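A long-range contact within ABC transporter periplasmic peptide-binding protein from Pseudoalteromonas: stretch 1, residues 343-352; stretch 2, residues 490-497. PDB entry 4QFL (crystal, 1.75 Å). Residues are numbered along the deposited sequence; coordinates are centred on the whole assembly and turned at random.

Stretch 1, residues 343-352: WAFEPQKNMP
Stretch 2, residues 490-497: AQSMIIEQ

How do the two stretches lie against each other? Residues 490-497 belong to a helix that begins earlier in the chain, with phi/psi near -65/-41 through Glu496, drifting to -91/-22 at Gln497. Against it runs an irregular segment, extended from Phe345 to Gln348 (psi 120 to 137°) and then folded into a type I beta turn from Gln348 to Met351. Both chains advance in the same sense: Gln348 CA lies 6.4 Å from Ser492 CA, and Met351 CA 6.4 Å from Ile495 CA.

What does Gln491 do with its long side chain? With chi1 m, chi2 t and chi3 88°, it reaches toward the loop and presents its amide to the backbone. Gln491 NE2 donates to Ala344 O (2.8 Å), while Glu346 N donates to Gln491 OE1 (3.0 Å), so one side chain satisfies two peptide groups around Phe345. Phe345 (chi1 t, chi2 73°) has its CA-to-CB bond directed away, and Glu346 (t, p, 21°) starts toward the helix before its end leads away.

How does Ile495 fill the space beside the turn? Its CA-to-CB bond points toward the loop, and in the m, m rotamer Ile495 CG1 lies 3.5 Å from Gln348 CG, Ile495 CG2 3.4 Å from Asn350 O, and Ile495 CD1 3.2 Å from Met351 SD. Met351 has CA-to-CB directed away, yet its m, m, m conformation folds the sulfur back onto the isoleucine. Gln348 also adopts m, m, packing its aliphatic part here; the orientation of its terminal amide is left open.

What closes the exposed edge? Asn350 (chi1 m, chi2 -15°) has its CA-to-CB bond toward the helix, and Glu496, whose CA-to-CB bond lies sideways, bends through m, m and chi3 -133° to approach it. Asn350 ND2 donates a weak hydrogen bond to Glu496 OE2 at 3.5 Å.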

# COMPACT_ATOMS: atom_id res chain seq x y z
N TRP A 343 10.08 6.92 12.82
CA TRP A 343 11.28 7.18 13.62
C TRP A 343 12.27 8.09 12.92
O TRP A 343 13.13 8.70 13.57
CB TRP A 343 11.93 5.90 14.16
CG TRP A 343 12.45 4.85 13.19
CD1 TRP A 343 11.91 3.63 12.97
CD2 TRP A 343 13.66 4.90 12.40
NE1 TRP A 343 12.68 2.92 12.08
CE2 TRP A 343 13.76 3.68 11.71
CE3 TRP A 343 14.65 5.87 12.20
CZ2 TRP A 343 14.81 3.39 10.83
CZ3 TRP A 343 15.70 5.58 11.31
CH2 TRP A 343 15.76 4.35 10.64
N ALA A 344 12.15 8.21 11.61
CA ALA A 344 13.05 9.07 10.86
C ALA A 344 12.46 10.45 10.62
O ALA A 344 13.05 11.27 9.91
CB ALA A 344 13.42 8.42 9.52
N PHE A 345 11.30 10.73 11.21
CA PHE A 345 10.62 11.98 10.92
C PHE A 345 11.47 13.16 11.30
O PHE A 345 12.10 13.18 12.37
CB PHE A 345 9.28 12.07 11.63
CG PHE A 345 8.70 13.45 11.66
CD1 PHE A 345 8.17 14.02 10.52
CD2 PHE A 345 8.68 14.17 12.84
CE1 PHE A 345 7.62 15.29 10.55
CE2 PHE A 345 8.13 15.45 12.87
CZ PHE A 345 7.60 16.01 11.72
N GLU A 346 11.50 14.15 10.43
CA GLU A 346 12.17 15.41 10.71
C GLU A 346 11.42 16.53 10.02
O GLU A 346 11.28 16.53 8.81
CB GLU A 346 13.62 15.36 10.25
CG GLU A 346 14.48 16.49 10.79
CD GLU A 346 14.84 16.33 12.26
OE1 GLU A 346 14.79 15.20 12.81
OE2 GLU A 346 15.20 17.36 12.87
N PRO A 347 10.91 17.49 10.81
CA PRO A 347 10.11 18.59 10.28
C PRO A 347 10.96 19.48 9.38
O PRO A 347 12.10 19.82 9.72
CB PRO A 347 9.66 19.34 11.53
CG PRO A 347 10.65 18.98 12.58
CD PRO A 347 11.13 17.60 12.26
N GLN A 348 10.42 19.86 8.24
CA GLN A 348 11.24 20.54 7.26
C GLN A 348 11.14 22.04 7.43
O GLN A 348 10.05 22.61 7.38
CB GLN A 348 10.88 20.09 5.85
CG GLN A 348 11.27 18.66 5.61
CD GLN A 348 12.72 18.40 5.99
OE1 GLN A 348 13.01 17.51 6.78
NE2 GLN A 348 13.63 19.18 5.43
N LYS A 349 12.29 22.67 7.65
CA LYS A 349 12.33 24.11 7.89
C LYS A 349 11.84 24.86 6.65
O LYS A 349 11.43 26.01 6.76
CB LYS A 349 13.74 24.56 8.26
CG LYS A 349 13.82 25.99 8.79
CD LYS A 349 15.21 26.58 8.60
CE LYS A 349 15.30 27.99 9.17
NZ LYS A 349 14.22 28.89 8.65
N ASN A 350 11.88 24.21 5.49
CA ASN A 350 11.54 24.88 4.23
C ASN A 350 10.17 24.60 3.62
O ASN A 350 9.94 24.88 2.44
CB ASN A 350 12.63 24.64 3.19
CG ASN A 350 13.87 25.48 3.43
OD1 ASN A 350 13.84 26.43 4.21
ND2 ASN A 350 14.96 25.13 2.76
N MET A 351 9.25 24.05 4.41
CA MET A 351 7.90 23.78 3.90
C MET A 351 7.28 25.07 3.40
O MET A 351 7.39 26.11 4.03
CB MET A 351 7.02 23.13 4.96
CG MET A 351 7.33 21.67 5.23
SD MET A 351 6.83 20.57 3.89
CE MET A 351 5.07 20.81 3.84
N PRO A 352 6.60 25.00 2.26
CA PRO A 352 6.03 26.20 1.65
C PRO A 352 4.95 26.74 2.56
O PRO A 352 4.27 25.96 3.21
CB PRO A 352 5.40 25.66 0.37
CG PRO A 352 6.00 24.29 0.16
CD PRO A 352 6.24 23.78 1.53
N ALA A 490 17.14 13.07 2.75
CA ALA A 490 16.13 12.70 1.78
C ALA A 490 14.87 13.54 1.93
O ALA A 490 14.28 13.99 0.94
CB ALA A 490 15.79 11.22 1.91
N GLN A 491 14.45 13.75 3.17
CA GLN A 491 13.25 14.54 3.42
C GLN A 491 13.46 15.97 2.94
O GLN A 491 12.56 16.58 2.37
CB GLN A 491 12.89 14.53 4.90
CG GLN A 491 12.37 13.20 5.38
CD GLN A 491 12.30 13.10 6.88
OE1 GLN A 491 11.30 13.46 7.48
NE2 GLN A 491 13.36 12.60 7.49
N SER A 492 14.66 16.49 3.17
CA SER A 492 14.99 17.85 2.76
C SER A 492 14.95 18.04 1.24
O SER A 492 14.44 19.06 0.74
CB SER A 492 16.36 18.24 3.30
OG SER A 492 16.31 18.36 4.71
N MET A 493 15.48 17.06 0.52
CA MET A 493 15.56 17.12 -0.93
C MET A 493 14.16 17.15 -1.53
O MET A 493 13.88 17.90 -2.46
CB MET A 493 16.36 15.94 -1.47
CG MET A 493 16.80 16.12 -2.91
SD MET A 493 17.85 14.81 -3.55
CE MET A 493 19.28 14.97 -2.49
N ILE A 494 13.28 16.33 -0.97
CA ILE A 494 11.91 16.27 -1.44
C ILE A 494 11.23 17.65 -1.32
O ILE A 494 10.50 18.06 -2.21
CB ILE A 494 11.13 15.18 -0.70
CG1 ILE A 494 11.69 13.81 -1.08
CG2 ILE A 494 9.65 15.28 -1.00
CD1 ILE A 494 11.15 12.64 -0.24
N ILE A 495 11.52 18.36 -0.23
CA ILE A 495 10.98 19.70 -0.03
C ILE A 495 11.64 20.72 -0.96
O ILE A 495 10.98 21.61 -1.47
CB ILE A 495 11.13 20.18 1.43
CG1 ILE A 495 10.20 19.38 2.34
CG2 ILE A 495 10.76 21.66 1.55
CD1 ILE A 495 8.83 19.18 1.76
N GLU A 496 12.95 20.58 -1.16
CA GLU A 496 13.69 21.48 -2.04
C GLU A 496 13.22 21.33 -3.47
O GLU A 496 12.98 22.31 -4.16
CB GLU A 496 15.19 21.17 -2.01
CG GLU A 496 15.83 21.22 -0.64
CD GLU A 496 16.18 22.62 -0.19
OE1 GLU A 496 17.33 22.81 0.30
OE2 GLU A 496 15.32 23.53 -0.31
N GLN A 497 13.10 20.08 -3.91
CA GLN A 497 12.82 19.80 -5.31
C GLN A 497 11.34 19.69 -5.60
O GLN A 497 10.91 19.83 -6.75
CB GLN A 497 13.56 18.51 -5.75
CG GLN A 497 15.09 18.65 -5.85
CD GLN A 497 15.52 19.80 -6.77
OE1 GLN A 497 16.32 20.66 -6.37
NE2 GLN A 497 14.99 19.82 -7.99